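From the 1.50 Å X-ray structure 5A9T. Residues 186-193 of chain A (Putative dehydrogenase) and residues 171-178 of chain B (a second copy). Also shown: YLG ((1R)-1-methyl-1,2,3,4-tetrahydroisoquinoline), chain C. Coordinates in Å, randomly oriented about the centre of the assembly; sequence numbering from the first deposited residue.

Chain A (186-193) LHAAALVG
Chain B 171-178: NTALLSMM

Ala B173 lies at the apolar centre of this contact between two helices from two copies of one protein. Its CA-to-CB bond points toward chain A, and three side chains gather around its methyl group. Ala A188 CB is 3.9 Å from Ala B173 CB. Leu A191 CB is 4.0 Å from the same Ala B173 CB, and Val A192 CG1 approaches Ala B173 CB to 3.8 Å.

The two alanines also set the register. Ala A188 CA and Ala B173 CA are 4.2 Å apart, the nearest CA pair across the stretches. Such closeness suits alanine, whose side chain is a single methyl. Ala A188 CB even reaches the backbone, 3.3 Å from Ala B173 O. That oxygen also accepts the helical hydrogen bond from Met B177 N, at 3.0 Å.

Both stretches are helical throughout, with phi near -60° and psi mostly near -45°. Residue i+4 donates its N to the O of residue i, as in Gly A193 N to Ala A189 O at 2.8 Å and Ser B176 N to Thr B172 O at 3.0 Å. The helices run nearly antiparallel, at 168° between their N-to-C directions. Their axes approach to 8.0 Å. Together the stretches bury 285 Å².

Leu A191 points toward chain B with chi1 m and chi2 t. This rotamer lays its CD1 along the chain B helix, 3.7 Å from Ala B173 CA. The same CD1 is 4.3 Å from Thr B172 CG2 and 4.3 Å from Ser B176 CB. Thr B172, chi1 m, thus offers a methyl to the contact, while its OG1 is hydrogen-bonded elsewhere in the structure. Val A192 sits sideways with chi1 m. Met B177 is also sideways, with all three chi angles t. Its CB lies 4.1 Å from Ala A188 CB, but the end of its side chain leads away from chain A.

The polar edge is a single hydrogen bond. His A187 (chi1 t, chi2 -102°) and Ser B176 (chi1 t) both point toward the opposite helix. His A187 ND1 and Ser B176 OG are 2.8 Å apart, with OG at the ring edge near its plane. Either atom could be the donor. The bond pairs two polar groups at a buried site, and His A187 NE2 is hydrogen-bonded elsewhere in the structure.

Ala A189 and Leu B174 point away from the partner helix. Beyond the interface, Leu B175 (m, t) and Met B178 (t, t, t) meet the bound (1R)-1-methyl-1,2,3,4-tetrahydroisoquinoline. Leu B175 CD2 is 3.8 Å from YLG C4, and Met B178 CG is 3.5 Å from YLG C13.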

# COMPACT_ATOMS: atom_id res chain seq x y z
N LEU A 186 -4.89 -7.47 3.56
CA LEU A 186 -5.54 -8.58 4.25
C LEU A 186 -6.96 -8.78 3.77
O LEU A 186 -7.41 -9.92 3.64
CB LEU A 186 -5.53 -8.31 5.78
CG LEU A 186 -4.14 -8.39 6.36
CD1 LEU A 186 -4.17 -7.91 7.81
CD2 LEU A 186 -3.44 -9.73 6.29
N HIS A 187 -7.68 -7.71 3.40
CA HIS A 187 -8.99 -7.86 2.84
C HIS A 187 -8.93 -8.59 1.46
O HIS A 187 -9.72 -9.50 1.17
CB HIS A 187 -9.75 -6.51 2.70
CG HIS A 187 -11.14 -6.70 2.29
ND1 HIS A 187 -11.63 -6.51 1.02
CD2 HIS A 187 -12.15 -7.19 3.04
CE1 HIS A 187 -12.91 -6.86 1.02
NE2 HIS A 187 -13.22 -7.31 2.21
N ALA A 188 -7.96 -8.16 0.65
CA ALA A 188 -7.68 -8.80 -0.60
C ALA A 188 -7.35 -10.28 -0.45
O ALA A 188 -7.82 -11.14 -1.21
CB ALA A 188 -6.58 -8.09 -1.28
N ALA A 189 -6.50 -10.60 0.53
CA ALA A 189 -6.12 -11.96 0.84
C ALA A 189 -7.33 -12.78 1.27
O ALA A 189 -7.47 -13.93 0.89
CB ALA A 189 -4.96 -11.99 1.82
N ALA A 190 -8.18 -12.20 2.06
CA ALA A 190 -9.43 -12.90 2.41
C ALA A 190 -10.29 -13.17 1.17
O ALA A 190 -10.87 -14.27 1.09
CB ALA A 190 -10.14 -12.12 3.46
N LEU A 191 -10.39 -12.22 0.27
CA LEU A 191 -11.16 -12.42 -0.97
C LEU A 191 -10.61 -13.51 -1.78
O LEU A 191 -11.34 -14.44 -2.14
CB LEU A 191 -11.24 -11.13 -1.79
CG LEU A 191 -12.21 -10.10 -1.32
CD1 LEU A 191 -11.95 -8.73 -1.95
CD2 LEU A 191 -13.62 -10.62 -1.66
N VAL A 192 -9.32 -13.50 -2.11
CA VAL A 192 -8.80 -14.66 -2.95
C VAL A 192 -8.78 -15.94 -2.14
O VAL A 192 -8.92 -17.04 -2.68
CB VAL A 192 -7.46 -14.36 -3.65
CG1 VAL A 192 -7.62 -13.17 -4.53
CG2 VAL A 192 -6.30 -14.15 -2.63
N GLY A 193 -8.64 -15.85 -0.83
CA GLY A 193 -8.65 -17.00 0.05
C GLY A 193 -9.98 -17.69 0.02
O GLY A 193 -10.01 -18.90 0.26
N ASN B 171 -9.07 -9.31 -9.56
CA ASN B 171 -9.27 -7.90 -9.85
C ASN B 171 -9.98 -7.20 -8.66
O ASN B 171 -9.53 -6.17 -8.22
CB ASN B 171 -10.07 -7.69 -11.12
CG ASN B 171 -10.06 -6.26 -11.57
OD1 ASN B 171 -9.17 -5.48 -11.37
ND2 ASN B 171 -11.11 -5.90 -12.16
N THR B 172 -11.05 -7.82 -8.20
CA THR B 172 -11.78 -7.31 -7.09
C THR B 172 -10.88 -7.17 -5.86
O THR B 172 -10.91 -6.09 -5.20
CB THR B 172 -12.98 -8.21 -6.77
OG1 THR B 172 -13.80 -8.30 -7.97
CG2 THR B 172 -13.82 -7.59 -5.64
N ALA B 173 -10.12 -8.18 -5.60
CA ALA B 173 -9.22 -8.17 -4.45
C ALA B 173 -8.17 -7.06 -4.57
O ALA B 173 -7.95 -6.26 -3.61
CB ALA B 173 -8.61 -9.50 -4.30
N LEU B 174 -7.53 -6.95 -5.74
CA LEU B 174 -6.48 -5.96 -5.90
C LEU B 174 -7.07 -4.54 -5.82
O LEU B 174 -6.42 -3.64 -5.27
CB LEU B 174 -5.71 -6.22 -7.20
CG LEU B 174 -4.88 -7.53 -7.25
CD1 LEU B 174 -4.47 -7.89 -8.65
CD2 LEU B 174 -3.66 -7.46 -6.26
N LEU B 175 -8.23 -4.32 -6.40
CA LEU B 175 -8.84 -2.99 -6.28
C LEU B 175 -9.16 -2.64 -4.80
O LEU B 175 -8.97 -1.52 -4.38
CB LEU B 175 -10.10 -2.91 -7.14
CG LEU B 175 -9.81 -2.96 -8.64
CD1 LEU B 175 -11.15 -3.11 -9.36
CD2 LEU B 175 -9.12 -1.70 -9.11
N SER B 176 -9.64 -3.62 -4.05
CA SER B 176 -9.99 -3.40 -2.65
C SER B 176 -8.68 -2.96 -1.93
O SER B 176 -8.66 -1.99 -1.14
CB SER B 176 -10.59 -4.65 -2.06
OG SER B 176 -11.06 -4.38 -0.71
N MET B 177 -7.59 -3.67 -2.20
CA MET B 177 -6.31 -3.32 -1.62
C MET B 177 -5.91 -1.90 -2.07
O MET B 177 -5.36 -1.12 -1.22
CB MET B 177 -5.26 -4.32 -2.04
CG MET B 177 -3.86 -3.94 -1.58
SD MET B 177 -2.73 -5.31 -2.10
CE MET B 177 -1.07 -4.63 -2.11
N MET B 178 -6.11 -1.55 -3.33
CA MET B 178 -5.75 -0.23 -3.85
C MET B 178 -6.50 0.87 -3.12
O MET B 178 -5.95 1.92 -2.73
CB MET B 178 -5.98 -0.17 -5.33
CG MET B 178 -5.55 1.17 -5.84
SD MET B 178 -5.45 1.09 -7.64
CE MET B 178 -5.08 2.84 -8.00
C4 YLG C . -9.15 1.99 -8.32
C14 YLG C . -8.75 3.16 -7.67
C5 YLG C . -8.60 4.43 -8.29
C6 YLG C . -8.18 5.58 -7.67
C11 YLG C . -7.92 5.40 -6.34
C8 YLG C . -7.54 4.93 -10.52
C10 YLG C . -8.85 4.63 -9.73
C12 YLG C . -8.06 4.15 -5.68
C13 YLG C . -8.50 2.99 -6.31
N2 YLG C . -9.54 3.45 -10.26
C3 YLG C . -9.15 2.11 -9.90